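Local coordinates for protein extracellular sialidase/neuraminidase, putative (Aspergillus fumigatus, PDB 2XZI) that acts as a KDNase, hydrolysing glycosides of the deaminated sialic acid KDN, probably as a secreted member of the sialidase family, at residues A[344-357]-A[367-380]. Residues are numbered along the deposited sequence; the frame is centred on the assembly and turned at random.
Sequences TGDYKIGALVESDF and YRAIIWRRFNLSWI. With KDM (deamino-alpha-neuraminic acid), chain D.
The two inner strands of a propeller blade meet here as an antiparallel hairpin, I349 facing F375 at one end and D356 facing R368 at the other. Backbone bonds run in pairs from I349 with F375 to S355 with A369, and F357 N adds a last one to Y367 O. G350, lacking a side chain, lets the W372 indole lie against the backbone: its CH2 comes to 3.5 Å from G350 CA, while L352 CD2 meets CE3 obliquely. On the other sheet face, F375 takes chi1 46°, its CG between backbone N and carbonyl carbon, which swings CE1 to 3.7 Å from I349 CB.

Each end carries a charge pair of different geometry. R374 grips D346 end-on: NH1 to OD1 (3.0 Å) and NH2 to OD2 (2.8 Å), both nearly straight, both on syn lone pairs, the planes 16° apart. OD1 also accepts from T344 OG1, which with R374 fixes the carboxylate's rotation. By contrast, D356 stacks over R368, OD2 lying 3.1 Å from NE but above the guanidinium plane, an attraction of charges alone. D356 OD2 also accepts from O5 of a bound deamino-alpha-neuraminic acid at 2.7 Å, and a water links it to O7. Nearby, E354 accepts from I40 N and salt-bridges R39, both of the other sugar pocket. Such a four-stranded antiparallel blade, closed by the N-terminal strand 12-18, is typical of the sialidase beta-propeller.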
loop_
_atom_site.group_PDB
_atom_site.type_symbol
_atom_site.label_atom_id
_atom_site.label_comp_id
_atom_site.label_asym_id
_atom_site.label_seq_id
_atom_site.Cartn_x
_atom_site.Cartn_y
_atom_site.Cartn_z
ATOM N N THR A 344 8.089 -4.961 11.877
ATOM C CA THR A 344 9.138 -4.076 12.388
ATOM C C THR A 344 10.267 -4.915 12.956
ATOM O O THR A 344 10.115 -6.126 13.179
ATOM C CB THR A 344 8.626 -3.168 13.524
ATOM O OG1 THR A 344 8.300 -3.971 14.670
ATOM C CG2 THR A 344 7.399 -2.366 13.088
ATOM N N GLY A 345 11.399 -4.268 13.198
ATOM C CA GLY A 345 12.555 -4.920 13.811
ATOM C C GLY A 345 12.375 -5.365 15.248
ATOM O O GLY A 345 13.159 -6.180 15.755
ATOM N N ASP A 346 11.338 -4.864 15.912
ATOM C CA ASP A 346 11.074 -5.196 17.308
ATOM C C ASP A 346 9.805 -6.025 17.476
ATOM O O ASP A 346 9.087 -5.872 18.474
ATOM C CB ASP A 346 11.069 -3.946 18.211
ATOM C CG ASP A 346 9.914 -2.982 17.914
ATOM O OD1 ASP A 346 9.447 -2.894 16.764
ATOM O OD2 ASP A 346 9.488 -2.287 18.851
ATOM N N TYR A 347 9.542 -6.901 16.508
ATOM C CA TYR A 347 8.499 -7.928 16.659
ATOM C C TYR A 347 7.109 -7.305 16.810
ATOM O O TYR A 347 6.290 -7.755 17.612
ATOM C CB TYR A 347 8.823 -8.873 17.830
ATOM C CG TYR A 347 10.230 -9.424 17.793
ATOM C CD1 TYR A 347 10.556 -10.479 16.945
ATOM C CD2 TYR A 347 11.234 -8.891 18.603
ATOM C CE1 TYR A 347 11.853 -10.979 16.892
ATOM C CE2 TYR A 347 12.528 -9.388 18.558
ATOM C CZ TYR A 347 12.826 -10.426 17.701
ATOM O OH TYR A 347 14.112 -10.922 17.668
ATOM N N LYS A 348 6.865 -6.254 16.035
ATOM C CA LYS A 348 5.532 -5.669 15.918
ATOM C C LYS A 348 5.105 -5.687 14.462
ATOM O O LYS A 348 5.909 -5.930 13.548
ATOM C CB LYS A 348 5.472 -4.216 16.414
ATOM C CG LYS A 348 6.138 -3.904 17.739
ATOM C CD LYS A 348 5.440 -4.537 18.900
ATOM C CE LYS A 348 6.029 -4.021 20.210
ATOM N NZ LYS A 348 7.422 -4.449 20.535
ATOM N N ILE A 349 3.815 -5.463 14.263
ATOM C CA ILE A 349 3.275 -5.125 12.962
ATOM C C ILE A 349 3.184 -3.584 12.881
ATOM O O ILE A 349 2.701 -2.908 13.797
ATOM C CB ILE A 349 1.898 -5.799 12.738
ATOM C CG1 ILE A 349 2.049 -7.339 12.694
ATOM C CG2 ILE A 349 1.247 -5.319 11.445
ATOM C CD1 ILE A 349 0.760 -8.091 12.875
ATOM N N GLY A 350 3.707 -3.025 11.806
ATOM C CA GLY A 350 3.587 -1.607 11.552
ATOM C C GLY A 350 2.637 -1.421 10.401
ATOM O O GLY A 350 2.806 -2.035 9.357
ATOM N N ALA A 351 1.621 -0.593 10.602
ATOM C CA ALA A 351 0.587 -0.378 9.606
ATOM C C ALA A 351 0.374 1.104 9.342
ATOM O O ALA A 351 0.303 1.903 10.276
ATOM C CB ALA A 351 -0.715 -1.036 10.044
ATOM N N LEU A 352 0.260 1.452 8.066
ATOM C CA LEU A 352 -0.223 2.762 7.649
ATOM C C LEU A 352 -1.674 2.618 7.271
ATOM O O LEU A 352 -2.037 1.665 6.589
ATOM C CB LEU A 352 0.572 3.278 6.447
ATOM C CG LEU A 352 2.019 3.659 6.683
ATOM C CD1 LEU A 352 2.680 4.008 5.372
ATOM C CD2 LEU A 352 2.166 4.832 7.693
ATOM N N VAL A 353 -2.499 3.573 7.705
ATOM C CA VAL A 353 -3.942 3.526 7.456
ATOM C C VAL A 353 -4.443 4.932 7.123
ATOM O O VAL A 353 -4.166 5.894 7.859
ATOM C CB VAL A 353 -4.744 2.978 8.684
ATOM C CG1 VAL A 353 -6.199 2.694 8.292
ATOM C CG2 VAL A 353 -4.096 1.715 9.271
ATOM N N GLU A 354 -5.169 5.045 6.015
ATOM C CA GLU A 354 -5.825 6.291 5.650
ATOM C C GLU A 354 -6.868 6.738 6.664
ATOM O O GLU A 354 -7.495 5.914 7.342
ATOM C CB GLU A 354 -6.519 6.147 4.294
ATOM C CG GLU A 354 -5.567 5.972 3.137
ATOM C CD GLU A 354 -6.296 6.034 1.781
ATOM O OE1 GLU A 354 -7.466 5.606 1.704
ATOM O OE2 GLU A 354 -5.699 6.494 0.792
ATOM N N SER A 355 -7.033 8.056 6.737
ATOM C CA SER A 355 -8.053 8.694 7.560
ATOM C C SER A 355 -8.641 9.883 6.797
ATOM O O SER A 355 -7.966 10.469 5.984
ATOM C CB SER A 355 -7.418 9.164 8.862
ATOM O OG SER A 355 -8.400 9.501 9.816
ATOM N N ASP A 356 -9.881 10.247 7.106
ATOM C CA ASP A 356 -10.614 11.252 6.331
ATOM C C ASP A 356 -11.349 12.158 7.277
ATOM O O ASP A 356 -12.181 11.705 8.057
ATOM C CB ASP A 356 -11.608 10.523 5.411
ATOM C CG ASP A 356 -12.318 11.445 4.409
ATOM O OD1 ASP A 356 -12.289 12.687 4.528
ATOM O OD2 ASP A 356 -12.942 10.898 3.488
ATOM N N PHE A 357 -11.016 13.444 7.226
ATOM C CA PHE A 357 -11.691 14.407 8.090
ATOM C C PHE A 357 -13.156 14.595 7.707
ATOM O O PHE A 357 -13.975 14.928 8.569
ATOM C CB PHE A 357 -10.959 15.734 8.083
ATOM C CG PHE A 357 -9.741 15.764 8.961
ATOM C CD1 PHE A 357 -8.499 15.357 8.477
ATOM C CD2 PHE A 357 -9.830 16.192 10.290
ATOM C CE1 PHE A 357 -7.363 15.381 9.290
ATOM C CE2 PHE A 357 -8.703 16.214 11.110
ATOM C CZ PHE A 357 -7.460 15.809 10.608
ATOM N N TYR A 367 -10.082 16.768 3.759
ATOM C CA TYR A 367 -8.676 16.528 4.067
ATOM C C TYR A 367 -8.423 15.065 4.414
ATOM O O TYR A 367 -9.147 14.464 5.202
ATOM C CB TYR A 367 -8.226 17.440 5.208
ATOM C CG TYR A 367 -8.242 18.909 4.818
ATOM C CD1 TYR A 367 -7.194 19.471 4.083
ATOM C CD2 TYR A 367 -9.323 19.730 5.170
ATOM C CE1 TYR A 367 -7.213 20.816 3.711
ATOM C CE2 TYR A 367 -9.347 21.077 4.801
ATOM C CZ TYR A 367 -8.296 21.601 4.066
ATOM O OH TYR A 367 -8.319 22.938 3.697
ATOM N N ARG A 368 -7.381 14.507 3.802
ATOM C CA ARG A 368 -7.031 13.116 4.063
ATOM C C ARG A 368 -5.658 13.025 4.697
ATOM O O ARG A 368 -4.706 13.659 4.232
ATOM C CB ARG A 368 -7.038 12.299 2.773
ATOM C CG ARG A 368 -8.265 12.480 1.924
ATOM C CD ARG A 368 -9.542 12.039 2.643
ATOM N NE ARG A 368 -10.679 12.017 1.727
ATOM C CZ ARG A 368 -10.960 10.994 0.919
ATOM N NH1 ARG A 368 -10.195 9.895 0.923
ATOM N NH2 ARG A 368 -12.006 11.066 0.100
ATOM N N ALA A 369 -5.562 12.232 5.766
ATOM C CA ALA A 369 -4.311 12.032 6.499
ATOM C C ALA A 369 -3.974 10.543 6.567
ATOM O O ALA A 369 -4.812 9.707 6.251
ATOM C CB ALA A 369 -4.388 12.638 7.897
ATOM N N ILE A 370 -2.750 10.231 6.974
ATOM C CA ILE A 370 -2.347 8.836 7.139
ATOM C C ILE A 370 -1.817 8.576 8.545
ATOM O O ILE A 370 -0.936 9.279 9.027
ATOM C CB ILE A 370 -1.344 8.386 6.036
ATOM C CG1 ILE A 370 -1.976 8.553 4.653
ATOM C CG2 ILE A 370 -0.916 6.948 6.273
ATOM C CD1 ILE A 370 -1.004 8.340 3.469
ATOM N N ILE A 371 -2.386 7.557 9.182
ATOM C CA ILE A 371 -2.042 7.155 10.541
ATOM C C ILE A 371 -0.999 6.053 10.491
ATOM O O ILE A 371 -1.075 5.173 9.626
ATOM C CB ILE A 371 -3.302 6.628 11.294
ATOM C CG1 ILE A 371 -4.418 7.675 11.381
ATOM C CG2 ILE A 371 -2.944 6.041 12.677
ATOM C CD1 ILE A 371 -3.970 9.078 11.551
ATOM N N TRP A 372 -0.022 6.119 11.398
ATOM C CA TRP A 372 0.921 5.030 11.637
ATOM C C TRP A 372 0.575 4.287 12.919
ATOM O O TRP A 372 0.377 4.899 13.976
ATOM C CB TRP A 372 2.330 5.597 11.729
ATOM C CG TRP A 372 3.407 4.689 12.223
ATOM C CD1 TRP A 372 4.116 4.847 13.386
ATOM C CD2 TRP A 372 3.954 3.536 11.567
ATOM N NE1 TRP A 372 5.059 3.853 13.502
ATOM C CE2 TRP A 372 4.989 3.041 12.399
ATOM C CE3 TRP A 372 3.664 2.861 10.365
ATOM C CZ2 TRP A 372 5.745 1.917 12.065
ATOM C CZ3 TRP A 372 4.417 1.735 10.040
ATOM C CH2 TRP A 372 5.450 1.282 10.891
ATOM N N ARG A 373 0.522 2.968 12.832
ATOM C CA ARG A 373 0.196 2.138 13.978
ATOM C C ARG A 373 1.275 1.103 14.144
ATOM O O ARG A 373 1.801 0.573 13.139
ATOM C CB ARG A 373 -1.100 1.396 13.753
ATOM C CG ARG A 373 -2.321 2.262 13.690
ATOM C CD ARG A 373 -3.589 1.422 13.530
ATOM N NE ARG A 373 -4.762 2.235 13.827
ATOM C CZ ARG A 373 -5.195 2.498 15.057
ATOM N NH1 ARG A 373 -4.567 2.004 16.118
ATOM N NH2 ARG A 373 -6.263 3.269 15.227
ATOM N N ARG A 374 1.593 0.809 15.405
ATOM C CA ARG A 374 2.354 -0.379 15.767
ATOM C C ARG A 374 1.521 -1.188 16.734
ATOM O O ARG A 374 0.939 -0.628 17.670
ATOM C CB ARG A 374 3.681 0.001 16.412
ATOM C CG ARG A 374 4.663 0.603 15.440
ATOM C CD ARG A 374 5.738 1.492 16.095
ATOM N NE ARG A 374 6.198 0.985 17.385
ATOM C CZ ARG A 374 7.094 0.012 17.545
ATOM N NH1 ARG A 374 7.665 -0.558 16.488
ATOM N NH2 ARG A 374 7.393 -0.409 18.774
ATOM N N PHE A 375 1.478 -2.502 16.543
ATOM C CA PHE A 375 0.825 -3.378 17.507
ATOM C C PHE A 375 1.445 -4.744 17.397
ATOM O O PHE A 375 1.995 -5.094 16.354
ATOM C CB PHE A 375 -0.699 -3.435 17.275
ATOM C CG PHE A 375 -1.105 -3.627 15.835
ATOM C CD1 PHE A 375 -1.131 -4.884 15.279
ATOM C CD2 PHE A 375 -1.491 -2.545 15.051
ATOM C CE1 PHE A 375 -1.516 -5.069 13.961
ATOM C CE2 PHE A 375 -1.880 -2.727 13.732
ATOM C CZ PHE A 375 -1.894 -4.003 13.194
ATOM N N ASN A 376 1.400 -5.515 18.476
ATOM C CA ASN A 376 1.893 -6.879 18.410
ATOM C C ASN A 376 0.784 -7.895 18.203
ATOM O O ASN A 376 -0.403 -7.559 18.178
ATOM C CB ASN A 376 2.785 -7.230 19.607
ATOM C CG ASN A 376 2.073 -7.136 20.949
ATOM O OD1 ASN A 376 0.879 -6.812 21.047
ATOM N ND2 ASN A 376 2.825 -7.412 22.002
ATOM N N LEU A 377 1.189 -9.141 17.996
ATOM C CA LEU A 377 0.234 -10.222 17.794
ATOM C C LEU A 377 -0.675 -10.350 19.005
ATOM O O LEU A 377 -1.879 -10.571 18.860
ATOM C CB LEU A 377 0.955 -11.541 17.529
ATOM C CG LEU A 377 1.714 -11.650 16.212
ATOM C CD1 LEU A 377 2.528 -12.930 16.256
ATOM C CD2 LEU A 377 0.774 -11.610 15.001
ATOM N N SER A 378 -0.101 -10.194 20.202
ATOM C CA SER A 378 -0.893 -10.241 21.426
ATOM C C SER A 378 -2.042 -9.244 21.412
ATOM O O SER A 378 -3.140 -9.563 21.823
ATOM C CB SER A 378 -0.028 -9.944 22.632
ATOM O OG SER A 378 -0.851 -9.913 23.776
ATOM N N TRP A 379 -1.786 -8.039 20.918
ATOM C CA TRP A 379 -2.853 -7.051 20.836
ATOM C C TRP A 379 -4.004 -7.555 19.956
ATOM O O TRP A 379 -5.175 -7.447 20.334
ATOM C CB TRP A 379 -2.340 -5.686 20.370
ATOM C CG TRP A 379 -3.418 -4.662 20.353
ATOM C CD1 TRP A 379 -3.852 -3.912 21.405
ATOM C CD2 TRP A 379 -4.227 -4.293 19.233
ATOM N NE1 TRP A 379 -4.872 -3.085 21.008
ATOM C CE2 TRP A 379 -5.122 -3.290 19.677
ATOM C CE3 TRP A 379 -4.278 -4.698 17.889
ATOM C CZ2 TRP A 379 -6.065 -2.692 18.827
ATOM C CZ3 TRP A 379 -5.202 -4.091 17.038
ATOM C CH2 TRP A 379 -6.082 -3.098 17.512
ATOM N N ILE A 380 -3.689 -8.137 18.803
ATOM C CA ILE A 380 -4.739 -8.662 17.935
ATOM C C ILE A 380 -5.506 -9.781 18.630
ATOM O O ILE A 380 -6.741 -9.787 18.640
ATOM C CB ILE A 380 -4.176 -9.225 16.619
ATOM C CG1 ILE A 380 -3.370 -8.157 15.865
ATOM C CG2 ILE A 380 -5.312 -9.743 15.732
ATOM C CD1 ILE A 380 -2.653 -8.673 14.584
HETATM C C2 KDM D . -17.091 6.921 3.075
HETATM C C1 KDM D . -16.767 5.426 2.840
HETATM C C3 KDM D . -16.526 7.411 4.429
HETATM C C4 KDM D . -14.986 7.508 4.392
HETATM C C5 KDM D . -14.502 8.293 3.161
HETATM C C6 KDM D . -15.117 7.718 1.866
HETATM C C7 KDM D . -14.812 8.380 0.505
HETATM C C8 KDM D . -15.510 7.599 -0.641
HETATM C C9 KDM D . -15.332 8.219 -2.046
HETATM O O5 KDM D . -13.068 8.247 3.079
HETATM O O1A KDM D . -16.449 5.085 1.675
HETATM O O1B KDM D . -16.842 4.657 3.826
HETATM O O4 KDM D . -14.540 8.143 5.596
HETATM O O6 KDM D . -16.574 7.747 2.006
HETATM O O7 KDM D . -15.262 9.743 0.509
HETATM O O8 KDM D . -15.055 6.239 -0.657
HETATM O O9 KDM D . -14.073 8.892 -2.174
HETATM O O2 KDM D . -18.515 7.101 3.087
HETATM O O HOH W 1 3.937 -9.072 16.980
HETATM O O HOH W 2 -14.123 12.102 1.598
#